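Local coordinates for protein c-di-GMP synthase (Capnocytophaga granulosa, PDB 6WT9) that makes the second messenger 3',3'-c-di-GMP from two GTP molecules as part of a CBASS system that defends bacteria against phage, at residues A[44-49]-A[287-292]; A[73-78]-A[151-156]; A[100-105]-A[187-192]; A[298-303]-A[335-340]. One frame throughout, in Å; residues are numbered along the deposited sequence.

Interactions 1 and 4 lie across the chain's centre from interactions 2 and 3. Interaction 1 (44-49 with 287-292) and interaction 4 (298-303 with 335-340) share helix 291-304 and touch where V292 meets V340. Interaction 1 is buried and mixes carbon packing with anchored polar tips; interaction 4 is partly buried and carried by leucine and valine carbons, with no hydrogen bond across it. Interaction 3 (100-105 with 187-192) is buried sheet, held by direct backbone hydrogen bonds. Interaction 2 (73-78 with 151-156) touches it, L75 packing on V102 and D77 lying beside D105; it is only partly buried, and its polar links run through two waters.

Interaction 1: residues A[44-49]-A[287-292]; sequences YITLAM and NKYQLV
The turn leading into helix 291-304, tied by an Asx motif, rests against helix 40-49 through K288, Y289 and V292, which meet I45, T46 and selenomethionine M49. In the motif N287 OD1 accepts from Q290 N, and the side chain of Q290 returns a bond to N287 N, two bonds that tie N287 to Q290 across the turn. K288 CG stands between its backbone N and carbonyl carbon (chi1 48°), and lies over the centre of the Y289 ring. From there the extended lysine chain runs to T46, where NZ makes a weak hydrogen bond of 3.4 Å to OG1. Stronger partners hold these polar ends: D35 and N33 for the lysine, D35 for the tyrosine hydroxyl, and the carbonyl of L42 for T46. T46 OG1 also sits at the edge of the Y289 ring, near its plane, 3.4 Å from CE1. Threonine suits this place because it bonds back to its own helix while CG2 packs 4.0 Å from K288 CD. The M49 chain is extended beyond CG, with SE and CE both 3.2 Å from K288 O, and CE packs 3.7 Å from V292 CG2. I45 CG2 adds a branched apolar surface 4.1 Å from V292 CG2. Helix 327-347 covers I45 and V292 with L347, while F252 of helix 245-259 backs I45 and M49.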
loop_
_atom_site.group_PDB
_atom_site.type_symbol
_atom_site.label_atom_id
_atom_site.label_comp_id
_atom_site.label_asym_id
_atom_site.label_seq_id
_atom_site.Cartn_x
_atom_site.Cartn_y
_atom_site.Cartn_z
ATOM N N TYR A 44 -19.865 1.036 6.392
ATOM C CA TYR A 44 -18.648 1.776 6.086
ATOM C C TYR A 44 -17.423 1.091 6.676
ATOM O O TYR A 44 -16.394 0.963 6.003
ATOM C CB TYR A 44 -18.772 3.211 6.603
ATOM C CG TYR A 44 -17.544 4.062 6.384
ATOM C CD1 TYR A 44 -17.203 4.511 5.116
ATOM C CD2 TYR A 44 -16.731 4.428 7.448
ATOM C CE1 TYR A 44 -16.083 5.292 4.911
ATOM C CE2 TYR A 44 -15.610 5.209 7.255
ATOM C CZ TYR A 44 -15.291 5.640 5.985
ATOM O OH TYR A 44 -14.174 6.419 5.789
ATOM N N ILE A 45 -17.519 0.631 7.924
ATOM C CA ILE A 45 -16.386 -0.030 8.563
ATOM C C ILE A 45 -16.070 -1.349 7.869
ATOM O O ILE A 45 -14.903 -1.665 7.609
ATOM C CB ILE A 45 -16.665 -0.232 10.063
ATOM C CG1 ILE A 45 -16.847 1.119 10.760
ATOM C CG2 ILE A 45 -15.535 -1.010 10.719
ATOM C CD1 ILE A 45 -17.402 1.004 12.162
ATOM N N THR A 46 -17.101 -2.138 7.552
ATOM C CA THR A 46 -16.870 -3.441 6.934
ATOM C C THR A 46 -16.260 -3.299 5.546
ATOM O O THR A 46 -15.357 -4.061 5.179
ATOM C CB THR A 46 -18.175 -4.234 6.860
ATOM O OG1 THR A 46 -18.720 -4.392 8.175
ATOM C CG2 THR A 46 -17.923 -5.607 6.261
ATOM N N LEU A 47 -16.734 -2.331 4.759
ATOM C CA LEU A 47 -16.181 -2.142 3.423
ATOM C C LEU A 47 -14.787 -1.530 3.471
ATOM O O LEU A 47 -13.939 -1.865 2.637
ATOM C CB LEU A 47 -17.115 -1.276 2.579
ATOM C CG LEU A 47 -16.746 -1.185 1.098
ATOM C CD1 LEU A 47 -16.556 -2.577 0.518
ATOM C CD2 LEU A 47 -17.805 -0.418 0.322
ATOM N N ALA A 48 -14.526 -0.647 4.438
ATOM C CA ALA A 48 -13.202 -0.046 4.559
ATOM C C ALA A 48 -12.141 -1.061 4.960
ATOM O O ALA A 48 -10.950 -0.799 4.772
ATOM C CB ALA A 48 -13.229 1.103 5.568
HETATM N N MSE A 49 -12.544 -2.203 5.509
HETATM C CA MSE A 49 -11.610 -3.257 5.876
HETATM C C MSE A 49 -11.553 -4.323 4.794
HETATM O O MSE A 49 -10.610 -5.110 4.731
HETATM C CB MSE A 49 -12.010 -3.888 7.208
HETATM C CG MSE A 49 -11.916 -2.949 8.392
HETATM SE SE MSE A 49 -12.495 -3.803 10.048
HETATM C CE MSE A 49 -11.935 -2.404 11.290
ATOM N N ASN A 287 -13.074 -9.840 15.992
ATOM C CA ASN A 287 -13.853 -9.701 14.773
ATOM C C ASN A 287 -13.558 -8.348 14.126
ATOM O O ASN A 287 -12.777 -7.540 14.636
ATOM C CB ASN A 287 -15.347 -9.898 15.055
ATOM C CG ASN A 287 -15.936 -8.839 15.986
ATOM O OD1 ASN A 287 -15.721 -7.639 15.814
ATOM N ND2 ASN A 287 -16.703 -9.290 16.971
ATOM N N LYS A 288 -14.200 -8.098 12.982
ATOM C CA LYS A 288 -13.901 -6.898 12.205
ATOM C C LYS A 288 -14.164 -5.629 13.008
ATOM O O LYS A 288 -13.368 -4.685 12.966
ATOM C CB LYS A 288 -14.718 -6.899 10.912
ATOM C CG LYS A 288 -16.188 -7.220 11.119
ATOM C CD LYS A 288 -16.946 -7.283 9.806
ATOM C CE LYS A 288 -18.399 -7.679 10.037
ATOM N NZ LYS A 288 -19.192 -7.675 8.778
ATOM N N TYR A 289 -15.268 -5.590 13.757
ATOM C CA TYR A 289 -15.617 -4.375 14.487
ATOM C C TYR A 289 -14.686 -4.148 15.673
ATOM O O TYR A 289 -14.339 -3.005 15.985
ATOM C CB TYR A 289 -17.071 -4.446 14.946
ATOM C CG TYR A 289 -18.038 -4.610 13.800
ATOM C CD1 TYR A 289 -17.832 -3.946 12.598
ATOM C CD2 TYR A 289 -19.141 -5.443 13.909
ATOM C CE1 TYR A 289 -18.707 -4.096 11.542
ATOM C CE2 TYR A 289 -20.022 -5.599 12.860
ATOM C CZ TYR A 289 -19.800 -4.923 11.678
ATOM O OH TYR A 289 -20.674 -5.077 10.630
ATOM N N GLN A 290 -14.266 -5.225 16.339
ATOM C CA GLN A 290 -13.371 -5.105 17.483
ATOM C C GLN A 290 -11.971 -4.653 17.094
ATOM O O GLN A 290 -11.186 -4.295 17.979
ATOM C CB GLN A 290 -13.303 -6.439 18.226
ATOM C CG GLN A 290 -14.633 -6.860 18.836
ATOM C CD GLN A 290 -14.675 -8.332 19.181
ATOM O OE1 GLN A 290 -13.924 -9.134 18.627
ATOM N NE2 GLN A 290 -15.560 -8.698 20.102
ATOM N N LEU A 291 -11.633 -4.658 15.803
ATOM C CA LEU A 291 -10.346 -4.124 15.380
ATOM C C LEU A 291 -10.266 -2.612 15.555
ATOM O O LEU A 291 -9.159 -2.071 15.651
ATOM C CB LEU A 291 -10.072 -4.498 13.922
ATOM C CG LEU A 291 -10.006 -5.995 13.611
ATOM C CD1 LEU A 291 -9.813 -6.229 12.122
ATOM C CD2 LEU A 291 -8.892 -6.660 14.409
ATOM N N VAL A 292 -11.404 -1.924 15.610
ATOM C CA VAL A 292 -11.422 -0.468 15.749
ATOM C C VAL A 292 -10.951 -0.057 17.143
ATOM O O VAL A 292 -10.074 0.814 17.244
ATOM C CB VAL A 292 -12.813 0.107 15.426
ATOM C CG1 VAL A 292 -12.846 1.605 15.697
ATOM C CG2 VAL A 292 -13.180 -0.181 13.980
#

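Interaction 2: residues A[73-78]-A[151-156]; sequences DILLDV and KNNRLL
N153, on helix 147-164, faces the loop 73-78, meeting V78 and L75 directly and L76 and D77 through water. From CB, chi1 of -72° sets CG anti to the carbonyl carbon and 3.9 Å from V78 CG1. The amide then divides. OD1 lies 3.7 Å from L75 CD2 and takes part in a 2.7 Å hydrogen bond to a water that also accepts from L76 N. ND2 reaches V78 tip to tip, 3.3 Å from CG1, and donates to a second water, 2.8 Å away, which is bonded in turn to D77 O. An asparagine answers the need here: its short chain brings one acceptor and one donor together, matching a backbone N-H and a carbonyl of the loop just before strand 78-83. One turn further along the helix, L156 supplies the apolar half. L75 CD2 packs 3.7 Å from L156 CB as the two leucines slide past each other in opposite directions. I74 crosses L156 obliquely, with its CD1 3.8 Å from L156 CD2. V102 of strand 98-104 touches L75 and V78, so these two side chains meet the sheet as well as the helix. No direct hydrogen bond joins the two segments. The contact therefore divides by chemistry: I74, L75 and L156 join through carbon contacts, and two waters carry the polar match between the buried N153 amide and the loop backbone.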
loop_
_atom_site.group_PDB
_atom_site.type_symbol
_atom_site.label_atom_id
_atom_site.label_comp_id
_atom_site.label_asym_id
_atom_site.label_seq_id
_atom_site.Cartn_x
_atom_site.Cartn_y
_atom_site.Cartn_z
ATOM N N ASP A 73 11.639 -6.747 -24.618
ATOM C CA ASP A 73 12.008 -6.599 -26.016
ATOM C C ASP A 73 13.214 -5.689 -26.218
ATOM O O ASP A 73 13.633 -5.498 -27.363
ATOM C CB ASP A 73 10.824 -6.052 -26.824
ATOM C CG ASP A 73 9.685 -7.046 -26.942
ATOM O OD1 ASP A 73 9.848 -8.199 -26.491
ATOM O OD2 ASP A 73 8.623 -6.673 -27.488
ATOM N N ILE A 74 13.785 -5.125 -25.150
ATOM C CA ILE A 74 14.852 -4.145 -25.326
ATOM C C ILE A 74 15.882 -4.202 -24.200
ATOM O O ILE A 74 17.032 -3.788 -24.386
ATOM C CB ILE A 74 14.260 -2.727 -25.466
ATOM C CG1 ILE A 74 15.320 -1.741 -25.963
ATOM C CG2 ILE A 74 13.655 -2.260 -24.149
ATOM C CD1 ILE A 74 14.794 -0.343 -26.196
ATOM N N LEU A 75 15.499 -4.720 -23.033
ATOM C CA LEU A 75 16.377 -4.711 -21.868
ATOM C C LEU A 75 17.113 -6.039 -21.719
ATOM O O LEU A 75 16.548 -7.109 -21.966
ATOM C CB LEU A 75 15.592 -4.413 -20.588
ATOM C CG LEU A 75 14.975 -3.019 -20.438
ATOM C CD1 LEU A 75 14.365 -2.849 -19.046
ATOM C CD2 LEU A 75 16.004 -1.932 -20.713
ATOM N N LEU A 76 18.374 -5.959 -21.300
ATOM C CA LEU A 76 19.209 -7.124 -21.051
ATOM C C LEU A 76 19.759 -7.083 -19.630
ATOM O O LEU A 76 19.942 -6.008 -19.050
ATOM C CB LEU A 76 20.379 -7.198 -22.042
ATOM C CG LEU A 76 20.049 -7.372 -23.524
ATOM C CD1 LEU A 76 21.329 -7.407 -24.348
ATOM C CD2 LEU A 76 19.233 -8.633 -23.742
ATOM N N ASP A 77 20.017 -8.273 -19.081
ATOM C CA ASP A 77 20.664 -8.435 -17.776
ATOM C C ASP A 77 19.849 -7.785 -16.656
ATOM O O ASP A 77 20.385 -7.093 -15.788
ATOM C CB ASP A 77 22.093 -7.880 -17.799
ATOM C CG ASP A 77 22.898 -8.386 -18.978
ATOM O OD1 ASP A 77 22.834 -9.599 -19.267
ATOM O OD2 ASP A 77 23.595 -7.568 -19.615
ATOM N N VAL A 78 18.536 -8.019 -16.676
ATOM C CA VAL A 78 17.634 -7.465 -15.674
ATOM C C VAL A 78 16.656 -8.539 -15.219
ATOM O O VAL A 78 16.402 -9.524 -15.914
ATOM C CB VAL A 78 16.850 -6.236 -16.194
ATOM C CG1 VAL A 78 17.798 -5.100 -16.542
ATOM C CG2 VAL A 78 15.996 -6.619 -17.397
ATOM N N LYS A 151 21.764 3.707 -15.857
ATOM C CA LYS A 151 21.434 4.803 -16.760
ATOM C C LYS A 151 20.992 4.281 -18.122
ATOM O O LYS A 151 20.054 4.813 -18.728
ATOM C CB LYS A 151 22.639 5.734 -16.902
ATOM C CG LYS A 151 22.464 6.868 -17.893
ATOM C CD LYS A 151 23.739 7.690 -17.992
ATOM C CE LYS A 151 23.655 8.721 -19.099
ATOM N NZ LYS A 151 24.841 9.622 -19.106
ATOM N N ASN A 152 21.652 3.228 -18.613
ATOM C CA ASN A 152 21.273 2.637 -19.894
ATOM C C ASN A 152 19.873 2.036 -19.830
ATOM O O ASN A 152 19.048 2.257 -20.726
ATOM C CB ASN A 152 22.304 1.583 -20.304
ATOM C CG ASN A 152 21.904 0.826 -21.558
ATOM O OD1 ASN A 152 21.818 1.401 -22.643
ATOM N ND2 ASN A 152 21.670 -0.474 -21.416
ATOM N N ASN A 153 19.587 1.272 -18.773
ATOM C CA ASN A 153 18.260 0.681 -18.622
ATOM C C ASN A 153 17.178 1.745 -18.503
ATOM O O ASN A 153 16.058 1.543 -18.984
ATOM C CB ASN A 153 18.227 -0.243 -17.404
ATOM C CG ASN A 153 18.991 -1.531 -17.631
ATOM O OD1 ASN A 153 19.210 -1.942 -18.772
ATOM N ND2 ASN A 153 19.399 -2.180 -16.545
ATOM N N ARG A 154 17.490 2.878 -17.871
ATOM C CA ARG A 154 16.513 3.957 -17.760
ATOM C C ARG A 154 16.235 4.585 -19.120
ATOM O O ARG A 154 15.077 4.827 -19.478
ATOM C CB ARG A 154 17.008 5.010 -16.767
ATOM C CG ARG A 154 16.116 6.237 -16.647
ATOM C CD ARG A 154 14.705 5.860 -16.228
ATOM N NE ARG A 154 14.077 6.892 -15.407
ATOM C CZ ARG A 154 13.312 7.869 -15.883
ATOM N NH1 ARG A 154 13.077 7.955 -17.182
ATOM N NH2 ARG A 154 12.782 8.761 -15.059
ATOM N N LEU A 155 17.289 4.850 -19.898
ATOM C CA LEU A 155 17.103 5.442 -21.219
ATOM C C LEU A 155 16.425 4.468 -22.177
ATOM O O LEU A 155 15.574 4.870 -22.979
ATOM C CB LEU A 155 18.449 5.899 -21.782
ATOM C CG LEU A 155 19.107 7.090 -21.082
ATOM C CD1 LEU A 155 20.508 7.322 -21.623
ATOM C CD2 LEU A 155 18.256 8.342 -21.240
ATOM N N LEU A 156 16.784 3.184 -22.110
ATOM C CA LEU A 156 16.155 2.201 -22.987
ATOM C C LEU A 156 14.695 1.987 -22.616
ATOM O O LEU A 156 13.849 1.786 -23.496
ATOM C CB LEU A 156 16.921 0.879 -22.936
ATOM C CG LEU A 156 18.290 0.847 -23.620
ATOM C CD1 LEU A 156 18.971 -0.492 -23.389
ATOM C CD2 LEU A 156 18.153 1.129 -25.107
HETATM O O HOH W 1 19.774 -3.424 -20.920
HETATM O O HOH W 2 21.019 -4.388 -16.798
#

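Interaction 3: residues A[100-105]-A[187-192]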
loop_
_atom_site.group_PDB
_atom_site.type_symbol
_atom_site.label_atom_id
_atom_site.label_comp_id
_atom_site.label_asym_id
_atom_site.label_seq_id
_atom_site.Cartn_x
_atom_site.Cartn_y
_atom_site.Cartn_z
ATOM N N LEU A 100 6.557 -1.524 -11.139
ATOM C CA LEU A 100 7.382 -2.560 -11.739
ATOM C C LEU A 100 8.844 -2.211 -11.503
ATOM O O LEU A 100 9.325 -1.183 -11.994
ATOM C CB LEU A 100 7.095 -2.689 -13.235
ATOM C CG LEU A 100 8.027 -3.625 -14.002
ATOM C CD1 LEU A 100 7.835 -5.060 -13.542
ATOM C CD2 LEU A 100 7.804 -3.493 -15.497
ATOM N N LEU A 101 9.542 -3.059 -10.752
ATOM C CA LEU A 101 10.956 -2.859 -10.467
ATOM C C LEU A 101 11.804 -3.561 -11.520
ATOM O O LEU A 101 11.578 -4.737 -11.824
ATOM C CB LEU A 101 11.306 -3.379 -9.073
ATOM C CG LEU A 101 10.819 -2.533 -7.895
ATOM C CD1 LEU A 101 11.050 -3.256 -6.584
ATOM C CD2 LEU A 101 11.530 -1.196 -7.890
ATOM N N VAL A 102 12.769 -2.835 -12.076
ATOM C CA VAL A 102 13.707 -3.368 -13.059
ATOM C C VAL A 102 15.070 -3.413 -12.381
ATOM O O VAL A 102 15.739 -2.385 -12.236
ATOM C CB VAL A 102 13.740 -2.527 -14.340
ATOM C CG1 VAL A 102 14.650 -3.169 -15.371
ATOM C CG2 VAL A 102 12.332 -2.342 -14.894
ATOM N N ILE A 103 15.488 -4.604 -11.962
ATOM C CA ILE A 103 16.664 -4.782 -11.119
ATOM C C ILE A 103 17.757 -5.455 -11.938
ATOM O O ILE A 103 17.529 -6.513 -12.536
ATOM C CB ILE A 103 16.327 -5.603 -9.863
ATOM C CG1 ILE A 103 14.967 -5.178 -9.306
ATOM C CG2 ILE A 103 17.410 -5.433 -8.806
ATOM C CD1 ILE A 103 14.524 -5.967 -8.092
ATOM N N SER A 104 18.942 -4.846 -11.954
ATOM C CA SER A 104 20.063 -5.393 -12.707
ATOM C C SER A 104 20.640 -6.621 -12.015
ATOM O O SER A 104 20.769 -6.661 -10.788
ATOM C CB SER A 104 21.156 -4.339 -12.882
ATOM O OG SER A 104 20.738 -3.302 -13.752
ATOM N N ASP A 105 21.003 -7.623 -12.817
ATOM C CA ASP A 105 21.593 -8.857 -12.315
ATOM C C ASP A 105 23.052 -8.701 -11.908
ATOM O O ASP A 105 23.686 -9.699 -11.550
ATOM C CB ASP A 105 21.477 -9.959 -13.371
ATOM C CG ASP A 105 20.067 -10.115 -13.895
ATOM O OD1 ASP A 105 19.170 -9.400 -13.403
ATOM O OD2 ASP A 105 19.856 -10.950 -14.800
ATOM N N VAL A 187 0.948 2.157 -14.547
ATOM C CA VAL A 187 2.092 1.380 -14.084
ATOM C C VAL A 187 3.280 2.322 -13.940
ATOM O O VAL A 187 3.583 3.092 -14.859
ATOM C CB VAL A 187 2.441 0.224 -15.045
ATOM C CG1 VAL A 187 3.666 -0.533 -14.547
ATOM C CG2 VAL A 187 1.259 -0.721 -15.213
ATOM N N ASP A 188 3.945 2.268 -12.792
ATOM C CA ASP A 188 5.199 2.977 -12.581
ATOM C C ASP A 188 6.357 2.000 -12.729
ATOM O O ASP A 188 6.283 0.858 -12.265
ATOM C CB ASP A 188 5.239 3.639 -11.202
ATOM C CG ASP A 188 4.241 4.776 -11.072
ATOM O OD1 ASP A 188 3.425 4.960 -11.999
ATOM O OD2 ASP A 188 4.275 5.489 -10.046
ATOM N N ILE A 189 7.425 2.451 -13.384
ATOM C CA ILE A 189 8.579 1.614 -13.693
ATOM C C ILE A 189 9.796 2.226 -13.015
ATOM O O ILE A 189 10.147 3.381 -13.285
ATOM C CB ILE A 189 8.799 1.480 -15.209
ATOM C CG1 ILE A 189 7.613 0.772 -15.872
ATOM C CG2 ILE A 189 10.093 0.733 -15.497
ATOM C CD1 ILE A 189 6.511 1.703 -16.346
ATOM N N VAL A 190 10.446 1.452 -12.150
ATOM C CA VAL A 190 11.560 1.924 -11.336
ATOM C C VAL A 190 12.806 1.123 -11.691
ATOM O O VAL A 190 12.753 -0.108 -11.786
ATOM C CB VAL A 190 11.240 1.810 -9.835
ATOM C CG1 VAL A 190 12.414 2.287 -9.000
ATOM C CG2 VAL A 190 9.986 2.601 -9.498
ATOM N N ILE A 191 13.924 1.824 -11.878
ATOM C CA ILE A 191 15.204 1.218 -12.227
ATOM C C ILE A 191 16.043 1.102 -10.962
ATOM O O ILE A 191 16.218 2.087 -10.235
ATOM C CB ILE A 191 15.935 2.049 -13.296
ATOM C CG1 ILE A 191 15.028 2.288 -14.506
ATOM C CG2 ILE A 191 17.233 1.377 -13.711
ATOM C CD1 ILE A 191 14.528 1.019 -15.161
ATOM N N ALA A 192 16.571 -0.093 -10.697
ATOM C CA ALA A 192 17.312 -0.332 -9.466
ATOM C C ALA A 192 18.334 -1.442 -9.686
ATOM O O ALA A 192 18.403 -2.054 -10.757
ATOM C CB ALA A 192 16.361 -0.679 -8.315
#
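Backbone hydrogen bonds join L100, V102 and S104 to D188, V190 and A192, pairing strands 98-104 and 185-194 in parallel. L100 N donates to D188 O at 2.6 Å, and V102 N to V190 O at 2.7 Å. V190 N gives its proton to L100 O, so this valine is bonded through both N and O; A192 likewise donates to V102 O and accepts from S104 N. Weaker CA-H...O contacts fill the intervals, the shortest running 3.3 Å from I103 CA to A192 O.

The side chains pack on the two faces of the sheet. L101 and V190 lie side by side, L101 CD2 3.6 Å from V190 CB, on the face they share with I103 and the compact A192. On the other, I191 chi2 of -58° places CD1 3.7 Å from V102 CB, while V102 CG2 meets I189 CG2 at 3.9 Å. The beta-branched valines and isoleucines suit extended backbone, and the leucines add apolar reach.

The parallel pair lies within the mixed sheet, with V67 of helix 54-71 and L161 of helix 147-164 against I189, consistent with the nucleotidyltransferase domain of CD-NTases.

Interaction 4: residues A[298-303]-A[335-340]; sequences QLNELV and MLLQEV
L299 and L337 interlock across two helices that run roughly antiparallel, with 149° between the directions of the two short segments and their axes 9.6 Å apart, and each points its CB toward the other helix. L299 lays CB against L337 CD1 at 3.7 Å, while its CD2 reaches L336 and V340. There it stands 3.8 Å from L336 CG, the two leucines set diagonally across each other, and 3.7 Å from V340 CG2, with L299 and V340 crossing at about a right angle. L337 answers with both methyls. CG is anti to the backbone N (chi1 176°); beyond it, CD1 touches L299 CB and lies 3.7 Å from N300 N, while CD2 is 3.9 Å from V303 CG2, these two side chains again meeting on a diagonal. Each leucine thus touches residues spaced one and four apart on the partner helix: L336, L337 and V340 for L299, and L299, N300 and V303 for L337. The value of leucine at both positions lies in its forked tip, which can serve two neighbours at once, and the valines offer compact branched surfaces near the backbone. N300 brings OD1 to 4.0 Å from L337 CD2, toward the less buried side. No hydrogen bond links the segments. L333, one turn earlier on helix 327-347, continues the packing onto L299 and V303, I274 of helix 268-276 covers L299, and I264 and L266 from a loop rest on L336.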
loop_
_atom_site.group_PDB
_atom_site.type_symbol
_atom_site.label_atom_id
_atom_site.label_comp_id
_atom_site.label_asym_id
_atom_site.label_seq_id
_atom_site.Cartn_x
_atom_site.Cartn_y
_atom_site.Cartn_z
ATOM N N GLN A 298 -3.768 1.320 20.074
ATOM C CA GLN A 298 -2.426 1.455 19.518
ATOM C C GLN A 298 -2.105 2.911 19.201
ATOM O O GLN A 298 -1.041 3.419 19.572
ATOM C CB GLN A 298 -2.288 0.587 18.267
ATOM C CG GLN A 298 -1.053 0.897 17.421
ATOM C CD GLN A 298 0.238 0.359 18.021
ATOM O OE1 GLN A 298 0.251 -0.185 19.126
ATOM N NE2 GLN A 298 1.334 0.502 17.283
ATOM N N LEU A 299 -3.017 3.599 18.511
ATOM C CA LEU A 299 -2.767 4.992 18.150
ATOM C C LEU A 299 -2.704 5.880 19.386
ATOM O O LEU A 299 -1.870 6.789 19.463
ATOM C CB LEU A 299 -3.844 5.489 17.185
ATOM C CG LEU A 299 -3.565 5.346 15.685
ATOM C CD1 LEU A 299 -3.258 3.907 15.300
ATOM C CD2 LEU A 299 -4.742 5.873 14.880
ATOM N N ASN A 300 -3.572 5.631 20.368
ATOM C CA ASN A 300 -3.529 6.413 21.598
ATOM C C ASN A 300 -2.230 6.168 22.356
ATOM O O ASN A 300 -1.646 7.099 22.920
ATOM C CB ASN A 300 -4.739 6.079 22.472
ATOM C CG ASN A 300 -4.965 7.098 23.569
ATOM O OD1 ASN A 300 -4.469 8.222 23.501
ATOM N ND2 ASN A 300 -5.721 6.712 24.588
ATOM N N GLU A 301 -1.755 4.921 22.367
ATOM C CA GLU A 301 -0.512 4.613 23.064
ATOM C C GLU A 301 0.692 5.242 22.376
ATOM O O GLU A 301 1.648 5.640 23.050
ATOM C CB GLU A 301 -0.333 3.098 23.174
ATOM C CG GLU A 301 0.830 2.674 24.056
ATOM C CD GLU A 301 0.910 1.171 24.235
ATOM O OE1 GLU A 301 0.090 0.451 23.625
ATOM O OE2 GLU A 301 1.792 0.709 24.990
ATOM N N LEU A 302 0.669 5.340 21.044
ATOM C CA LEU A 302 1.762 6.000 20.335
ATOM C C LEU A 302 1.802 7.490 20.648
ATOM O O LEU A 302 2.880 8.058 20.861
ATOM C CB LEU A 302 1.628 5.772 18.830
ATOM C CG LEU A 302 1.950 4.372 18.302
ATOM C CD1 LEU A 302 1.430 4.200 16.884
ATOM C CD2 LEU A 302 3.449 4.114 18.353
ATOM N N VAL A 303 0.638 8.143 20.679
ATOM C CA VAL A 303 0.596 9.571 20.977
ATOM C C VAL A 303 0.938 9.832 22.439
ATOM O O VAL A 303 1.513 10.875 22.773
ATOM C CB VAL A 303 -0.785 10.142 20.602
ATOM C CG1 VAL A 303 -0.870 11.625 20.934
ATOM C CG2 VAL A 303 -1.067 9.909 19.126
HETATM N N MSE A 335 -4.142 13.441 14.251
HETATM C CA MSE A 335 -5.367 13.630 13.480
HETATM C C MSE A 335 -5.984 12.295 13.083
HETATM O O MSE A 335 -7.206 12.162 13.017
HETATM C CB MSE A 335 -5.106 14.475 12.231
HETATM C CG MSE A 335 -4.622 15.888 12.518
HETATM SE SE MSE A 335 -5.490 16.718 14.055
HETATM C CE MSE A 335 -7.330 16.745 13.430
ATOM N N LEU A 336 -5.131 11.304 12.814
ATOM C CA LEU A 336 -5.632 9.962 12.533
ATOM C C LEU A 336 -6.260 9.346 13.778
ATOM O O LEU A 336 -7.251 8.612 13.684
ATOM C CB LEU A 336 -4.503 9.080 11.999
ATOM C CG LEU A 336 -4.873 7.666 11.554
ATOM C CD1 LEU A 336 -5.918 7.706 10.449
ATOM C CD2 LEU A 336 -3.632 6.917 11.093
ATOM N N LEU A 337 -5.700 9.640 14.954
ATOM C CA LEU A 337 -6.307 9.189 16.203
ATOM C C LEU A 337 -7.691 9.796 16.397
ATOM O O LEU A 337 -8.599 9.138 16.920
ATOM C CB LEU A 337 -5.395 9.538 17.377
ATOM C CG LEU A 337 -5.912 9.216 18.779
ATOM C CD1 LEU A 337 -6.231 7.735 18.904
ATOM C CD2 LEU A 337 -4.895 9.641 19.822
ATOM N N GLN A 338 -7.871 11.055 15.983
ATOM C CA GLN A 338 -9.194 11.673 16.048
ATOM C C GLN A 338 -10.205 10.895 15.216
ATOM O O GLN A 338 -11.324 10.634 15.670
ATOM C CB GLN A 338 -9.128 13.124 15.565
ATOM C CG GLN A 338 -7.967 13.937 16.116
ATOM C CD GLN A 338 -8.155 14.341 17.562
ATOM O OE1 GLN A 338 -9.225 14.146 18.141
ATOM N NE2 GLN A 338 -7.113 14.913 18.156
ATOM N N GLU A 339 -9.824 10.513 13.995
ATOM C CA GLU A 339 -10.745 9.794 13.121
ATOM C C GLU A 339 -11.125 8.440 13.708
ATOM O O GLU A 339 -12.299 8.052 13.682
ATOM C CB GLU A 339 -10.123 9.624 11.735
ATOM C CG GLU A 339 -9.754 10.936 11.055
ATOM C CD GLU A 339 -10.968 11.752 10.656
ATOM O OE1 GLU A 339 -12.040 11.154 10.427
ATOM O OE2 GLU A 339 -10.851 12.993 10.575
ATOM N N VAL A 340 -10.146 7.704 14.236
ATOM C CA VAL A 340 -10.439 6.410 14.846
ATOM C C VAL A 340 -11.315 6.592 16.079
ATOM O O VAL A 340 -12.261 5.827 16.304
ATOM C CB VAL A 340 -9.133 5.671 15.185
ATOM C CG1 VAL A 340 -9.434 4.356 15.891
ATOM C CG2 VAL A 340 -8.322 5.431 13.922
#